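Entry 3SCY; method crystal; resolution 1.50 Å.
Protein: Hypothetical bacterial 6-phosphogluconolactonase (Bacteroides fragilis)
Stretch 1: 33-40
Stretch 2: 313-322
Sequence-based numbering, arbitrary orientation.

Stretch 1, residues 33-40: RFNEETGE
Stretch 2, residues 313-322: ITPNGKYLLV

The shortest polar link joins Lys 318 to a backbone carbonyl: NZ of Lys 318 lies 2.7 Å from O of Glu 37, at the end of a side chain extended t at all four chi angles. The carboxylate of Glu 37 stays beyond salt-bridge range, its OE1 4.5 Å from NZ of Lys 318; the bond that forms is to the peptide oxygen.

Asn 316 is the hub. Its backbone N donates to OE1 of Glu 36 at 2.9 Å, while its side-chain ND2 donates to O of Glu 36 at 2.8 Å, nearly linear at 169°, and more weakly to OE2 of Glu 37 at 2.9 Å. Asn 316 takes chi1 70° and chi2 -6°; Glu 36 takes chi1 p and chi2 t, with chi3 near 0°, and Glu 37 is m, m.

The hub is held by its own stretch. Thr 314 to Gly 317 form a type I turn, with phi/psi of -57/-30 at Pro 315 and -82/-3 at Asn 316, closed by N of Gly 317 to O of Thr 314 at 2.8 Å. Gly 317 follows at 75/3, a positive phi that favours glycine. OD1 of Asn 316 accepts from OG1 of Thr 314 at 2.7 Å and from N of Lys 318 at 2.9 Å, leaving ND2 facing the other stretch. Thr 314 (chi1 p) also accepts, through OG1, from N of Tyr 319 at 3.1 Å.

Stretch 1 makes its own turn. Strand 33-35 gives way to a loop in which N of Gly 39 bonds O of Asn 35 at 2.8 Å and N of Asn 35 bonds O of Glu 40 at 2.8 Å. OD1 of Asn 35 (chi1 t) accepts from N of Glu 37 at 2.8 Å.

The two strands do not pair: 33-35 and 319-322 approach no closer than 10.7 Å, at 142° between directions. The nearest CA register is Glu 36 with Thr 314, 6.2 Å, and side chains fill the gap. Phe 34 (chi1 t, chi2 81°) meets Tyr 319 (chi1 m, chi2 -76°) in an offset edge-to-face pair, the edge of Phe 34 toward the face of Tyr 319, centroids 5.9 Å apart and planes at 89°. CD2 of Leu 321 (m, p) sits over the Phe 34 ring face, 3.8 Å from CE1 of Phe 34, and CG2 of Thr 314 lies 3.7 Å from CE2 of Phe 34. Gly 39, at 85/3, lays its CA over a face of Tyr 319; an ideal CB there would fall a tight 3.4 Å from CZ of Tyr 319.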

ATOM      1  N   ARG A  33      17.787  -6.342  -7.052  1.00 24.55           N
ATOM      2  CA  ARG A  33      17.375  -7.664  -7.455  1.00 24.97           C
ATOM      3  C   ARG A  33      17.150  -8.431  -6.148  1.00 27.81           C
ATOM      4  O   ARG A  33      17.954  -8.289  -5.231  1.00 30.32           O
ATOM      5  CB  ARG A  33      18.420  -8.360  -8.337  1.00 27.20           C
ATOM      6  CG  ARG A  33      17.787  -9.475  -9.179  1.00 34.49           C
ATOM      7  CD  ARG A  33      17.029  -8.903 -10.374  1.00 41.67           C
ATOM      8  NE  ARG A  33      17.993  -8.372 -11.331  1.00 43.17           N
ATOM      9  CZ  ARG A  33      17.745  -7.517 -12.314  1.00 45.34           C
ATOM     10  NH1 ARG A  33      16.517  -7.035 -12.497  1.00 42.62           N
ATOM     11  NH2 ARG A  33      18.726  -7.110 -13.102  1.00 40.17           N
ATOM     12  N   PHE A  34      16.062  -9.186  -6.025  1.00 24.41           N
ATOM     13  CA  PHE A  34      15.836  -9.973  -4.803  1.00 23.76           C
ATOM     14  C   PHE A  34      15.513 -11.413  -5.196  1.00 27.78           C
ATOM     15  O   PHE A  34      14.557 -11.640  -5.943  1.00 26.26           O
ATOM     16  CB  PHE A  34      14.705  -9.364  -3.926  1.00 23.58           C
ATOM     17  CG  PHE A  34      14.497 -10.177  -2.661  1.00 24.22           C
ATOM     18  CD1 PHE A  34      15.330 -10.005  -1.551  1.00 26.49           C
ATOM     19  CD2 PHE A  34      13.512 -11.158  -2.600  1.00 24.82           C
ATOM     20  CE1 PHE A  34      15.171 -10.790  -0.405  1.00 27.03           C
ATOM     21  CE2 PHE A  34      13.344 -11.930  -1.443  1.00 27.58           C
ATOM     22  CZ  PHE A  34      14.182 -11.749  -0.361  1.00 26.64           C
ATOM     23  N   ASN A  35      16.284 -12.388  -4.675  1.00 27.12           N
ATOM     24  CA  ASN A  35      16.028 -13.784  -5.008  1.00 26.82           C
ATOM     25  C   ASN A  35      15.017 -14.373  -4.016  1.00 28.78           C
ATOM     26  O   ASN A  35      15.326 -14.476  -2.827  1.00 28.61           O
ATOM     27  CB  ASN A  35      17.336 -14.565  -5.016  1.00 31.33           C
ATOM     28  CG  ASN A  35      17.198 -15.923  -5.617  1.00 37.55           C
ATOM     29  OD1 ASN A  35      16.304 -16.705  -5.261  1.00 37.13           O
ATOM     30  ND2 ASN A  35      18.047 -16.215  -6.582  1.00 36.47           N
ATOM     31  N   GLU A  36      13.798 -14.720  -4.495  1.00 27.34           N
ATOM     32  CA  GLU A  36      12.727 -15.230  -3.617  1.00 25.79           C
ATOM     33  C   GLU A  36      12.916 -16.724  -3.260  1.00 30.52           C
ATOM     34  O   GLU A  36      12.045 -17.292  -2.610  1.00 29.01           O
ATOM     35  CB  GLU A  36      11.314 -14.967  -4.182  1.00 26.13           C
ATOM     36  CG  GLU A  36      10.976 -15.656  -5.500  1.00 29.15           C
ATOM     37  CD  GLU A  36       9.507 -15.750  -5.881  1.00 39.08           C
ATOM     38  OE1 GLU A  36       8.642 -15.244  -5.126  1.00 29.02           O
ATOM     39  OE2 GLU A  36       9.219 -16.387  -6.921  1.00 36.78           O
ATOM     40  N   GLU A  37      14.024 -17.348  -3.677  1.00 28.27           N
ATOM     41  CA  GLU A  37      14.282 -18.751  -3.278  1.00 29.29           C
ATOM     42  C   GLU A  37      15.439 -18.785  -2.267  1.00 35.89           C
ATOM     43  O   GLU A  37      15.532 -19.729  -1.475  1.00 37.37           O
ATOM     44  CB  GLU A  37      14.557 -19.698  -4.483  1.00 32.21           C
ATOM     45  CG  GLU A  37      13.387 -19.942  -5.441  1.00 42.43           C
ATOM     46  CD  GLU A  37      12.067 -20.550  -4.983  1.00 54.12           C
ATOM     47  OE1 GLU A  37      12.068 -21.334  -4.008  1.00 46.45           O
ATOM     48  OE2 GLU A  37      11.036 -20.287  -5.647  1.00 41.30           O
ATOM     49  N   THR A  38      16.312 -17.753  -2.262  1.00 31.94           N
ATOM     50  CA  THR A  38      17.468 -17.701  -1.351  1.00 32.20           C
ATOM     51  C   THR A  38      17.510 -16.509  -0.382  1.00 33.84           C
ATOM     52  O   THR A  38      18.232 -16.578   0.616  1.00 33.25           O
ATOM     53  CB  THR A  38      18.791 -17.688  -2.118  1.00 40.18           C
ATOM     54  OG1 THR A  38      18.882 -16.463  -2.838  1.00 37.19           O
ATOM     55  CG2 THR A  38      18.959 -18.888  -3.053  1.00 39.47           C
ATOM     56  N   GLY A  39      16.800 -15.415  -0.701  1.00 28.55           N
ATOM     57  CA  GLY A  39      16.811 -14.233   0.152  1.00 26.89           C
ATOM     58  C   GLY A  39      17.956 -13.277  -0.097  1.00 31.25           C
ATOM     59  O   GLY A  39      18.074 -12.261   0.592  1.00 28.86           O
ATOM     60  N   GLU A  40      18.798 -13.583  -1.102  1.00 31.65           N
ATOM     61  CA  GLU A  40      19.922 -12.733  -1.495  1.00 31.26           C
ATOM     62  C   GLU A  40      19.432 -11.530  -2.294  1.00 32.40           C
ATOM     63  O   GLU A  40      18.474 -11.644  -3.051  1.00 32.00           O
ATOM     64  CB  GLU A  40      20.948 -13.526  -2.326  1.00 34.40           C
ATOM     65  CG  GLU A  40      21.531 -14.750  -1.614  1.00 46.54           C
ATOM     66  CD  GLU A  40      22.426 -14.539  -0.404  1.00 68.03           C
ATOM     67  OE1 GLU A  40      22.843 -13.385  -0.153  1.00 41.38           O
ATOM     68  OE2 GLU A  40      22.745 -15.543   0.275  1.00 71.10           O
ATOM     69  N   ILE A 313       5.181  -9.673   0.804  1.00 17.14           N
ATOM     70  CA  ILE A 313       5.434 -11.117   0.741  1.00 17.22           C
ATOM     71  C   ILE A 313       5.812 -11.437  -0.716  1.00 20.19           C
ATOM     72  O   ILE A 313       5.166 -10.954  -1.651  1.00 20.38           O
ATOM     73  CB  ILE A 313       4.212 -11.925   1.236  1.00 19.57           C
ATOM     74  CG1 ILE A 313       3.868 -11.528   2.684  1.00 20.36           C
ATOM     75  CG2 ILE A 313       4.473 -13.441   1.121  1.00 18.54           C
ATOM     76  CD1 ILE A 313       2.601 -12.140   3.229  1.00 23.38           C
ATOM     77  N   THR A 314       6.827 -12.283  -0.906  1.00 20.63           N
ATOM     78  CA  THR A 314       7.205 -12.677  -2.267  1.00 19.82           C
ATOM     79  C   THR A 314       6.070 -13.486  -2.916  1.00 23.80           C
ATOM     80  O   THR A 314       5.334 -14.192  -2.211  1.00 24.51           O
ATOM     81  CB  THR A 314       8.513 -13.455  -2.244  1.00 22.69           C
ATOM     82  OG1 THR A 314       8.375 -14.633  -1.414  1.00 22.15           O
ATOM     83  CG2 THR A 314       9.708 -12.585  -1.808  1.00 22.01           C
ATOM     84  N   PRO A 315       5.962 -13.458  -4.274  1.00 23.17           N
ATOM     85  CA  PRO A 315       4.873 -14.201  -4.944  1.00 23.27           C
ATOM     86  C   PRO A 315       4.851 -15.704  -4.631  1.00 25.04           C
ATOM     87  O   PRO A 315       3.768 -16.288  -4.603  1.00 27.55           O
ATOM     88  CB  PRO A 315       5.145 -13.961  -6.436  1.00 25.12           C
ATOM     89  CG  PRO A 315       5.819 -12.619  -6.462  1.00 30.26           C
ATOM     90  CD  PRO A 315       6.716 -12.628  -5.236  1.00 25.72           C
ATOM     91  N   ASN A 316       6.011 -16.326  -4.353  1.00 22.50           N
ATOM     92  CA  ASN A 316       6.070 -17.756  -4.033  1.00 24.57           C
ATOM     93  C   ASN A 316       5.717 -18.017  -2.551  1.00 28.71           C
ATOM     94  O   ASN A 316       5.707 -19.167  -2.121  1.00 29.95           O
ATOM     95  CB  ASN A 316       7.432 -18.355  -4.389  1.00 27.96           C
ATOM     96  CG  ASN A 316       8.592 -17.935  -3.527  1.00 32.94           C
ATOM     97  OD1 ASN A 316       8.473 -17.070  -2.650  1.00 30.09           O
ATOM     98  ND2 ASN A 316       9.767 -18.458  -3.828  1.00 28.84           N
ATOM     99  N   GLY A 317       5.487 -16.939  -1.785  1.00 24.97           N
ATOM    100  CA  GLY A 317       5.133 -17.024  -0.366  1.00 24.60           C
ATOM    101  C   GLY A 317       6.267 -17.366   0.571  1.00 26.57           C
ATOM    102  O   GLY A 317       6.049 -17.532   1.782  1.00 25.50           O
ATOM    103  N   LYS A 318       7.498 -17.499   0.054  1.00 24.39           N
ATOM    104  CA  LYS A 318       8.604 -17.959   0.888  1.00 23.92           C
ATOM    105  C   LYS A 318       9.184 -16.891   1.818  1.00 25.84           C
ATOM    106  O   LYS A 318       9.673 -17.241   2.888  1.00 26.90           O
ATOM    107  CB  LYS A 318       9.733 -18.571   0.024  1.00 27.31           C
ATOM    108  CG  LYS A 318      10.927 -19.070   0.821  1.00 37.10           C
ATOM    109  CD  LYS A 318      11.921 -19.823  -0.022  1.00 40.22           C
ATOM    110  CE  LYS A 318      13.005 -20.385   0.865  1.00 43.37           C
ATOM    111  NZ  LYS A 318      13.964 -21.202   0.085  1.00 42.05           N
ATOM    112  N   TYR A 319       9.205 -15.612   1.395  1.00 21.94           N
ATOM    113  CA  TYR A 319       9.784 -14.572   2.244  1.00 22.05           C
ATOM    114  C   TYR A 319       8.833 -13.405   2.472  1.00 21.38           C
ATOM    115  O   TYR A 319       7.967 -13.095   1.638  1.00 20.34           O
ATOM    116  CB  TYR A 319      11.093 -14.011   1.630  1.00 22.72           C
ATOM    117  CG  TYR A 319      12.204 -15.019   1.509  1.00 23.99           C
ATOM    118  CD1 TYR A 319      12.936 -15.417   2.626  1.00 24.61           C
ATOM    119  CD2 TYR A 319      12.544 -15.564   0.277  1.00 25.64           C
ATOM    120  CE1 TYR A 319      13.963 -16.354   2.521  1.00 25.84           C
ATOM    121  CE2 TYR A 319      13.565 -16.510   0.163  1.00 27.16           C
ATOM    122  CZ  TYR A 319      14.278 -16.894   1.290  1.00 30.28           C
ATOM    123  OH  TYR A 319      15.296 -17.836   1.227  1.00 33.03           O
ATOM    124  N   LEU A 320       9.006 -12.786   3.651  1.00 19.76           N
ATOM    125  CA  LEU A 320       8.298 -11.590   4.071  1.00 17.71           C
ATOM    126  C   LEU A 320       9.362 -10.536   4.395  1.00 20.30           C
ATOM    127  O   LEU A 320      10.249 -10.759   5.243  1.00 19.29           O
ATOM    128  CB  LEU A 320       7.405 -11.923   5.284  1.00 17.15           C
ATOM    129  CG  LEU A 320       6.405 -10.828   5.691  1.00 19.19           C
ATOM    130  CD1 LEU A 320       5.198 -11.414   6.421  1.00 19.08           C
ATOM    131  CD2 LEU A 320       7.072  -9.749   6.543  1.00 19.94           C
ATOM    132  N   LEU A 321       9.320  -9.429   3.635  1.00 17.15           N
ATOM    133  CA  LEU A 321      10.305  -8.363   3.749  1.00 17.15           C
ATOM    134  C   LEU A 321       9.708  -7.169   4.426  1.00 17.96           C
ATOM    135  O   LEU A 321       8.632  -6.717   4.016  1.00 16.94           O
ATOM    136  CB  LEU A 321      10.818  -7.947   2.360  1.00 17.20           C
ATOM    137  CG  LEU A 321      11.623  -8.980   1.561  1.00 21.80           C
ATOM    138  CD1 LEU A 321      10.741 -10.047   0.938  1.00 22.34           C
ATOM    139  CD2 LEU A 321      12.351  -8.307   0.399  1.00 22.13           C
ATOM    140  N   VAL A 322      10.378  -6.674   5.483  1.00 17.87           N
ATOM    141  CA  VAL A 322       9.879  -5.563   6.293  1.00 16.88           C
ATOM    142  C   VAL A 322      10.740  -4.309   6.161  1.00 20.26           C
ATOM    143  O   VAL A 322      11.914  -4.334   6.518  1.00 19.72           O
ATOM    144  CB  VAL A 322       9.774  -5.941   7.788  1.00 19.69           C
ATOM    145  CG1 VAL A 322       9.162  -4.797   8.596  1.00 19.33           C
ATOM    146  CG2 VAL A 322       8.964  -7.220   7.970  1.00 18.75           C
TER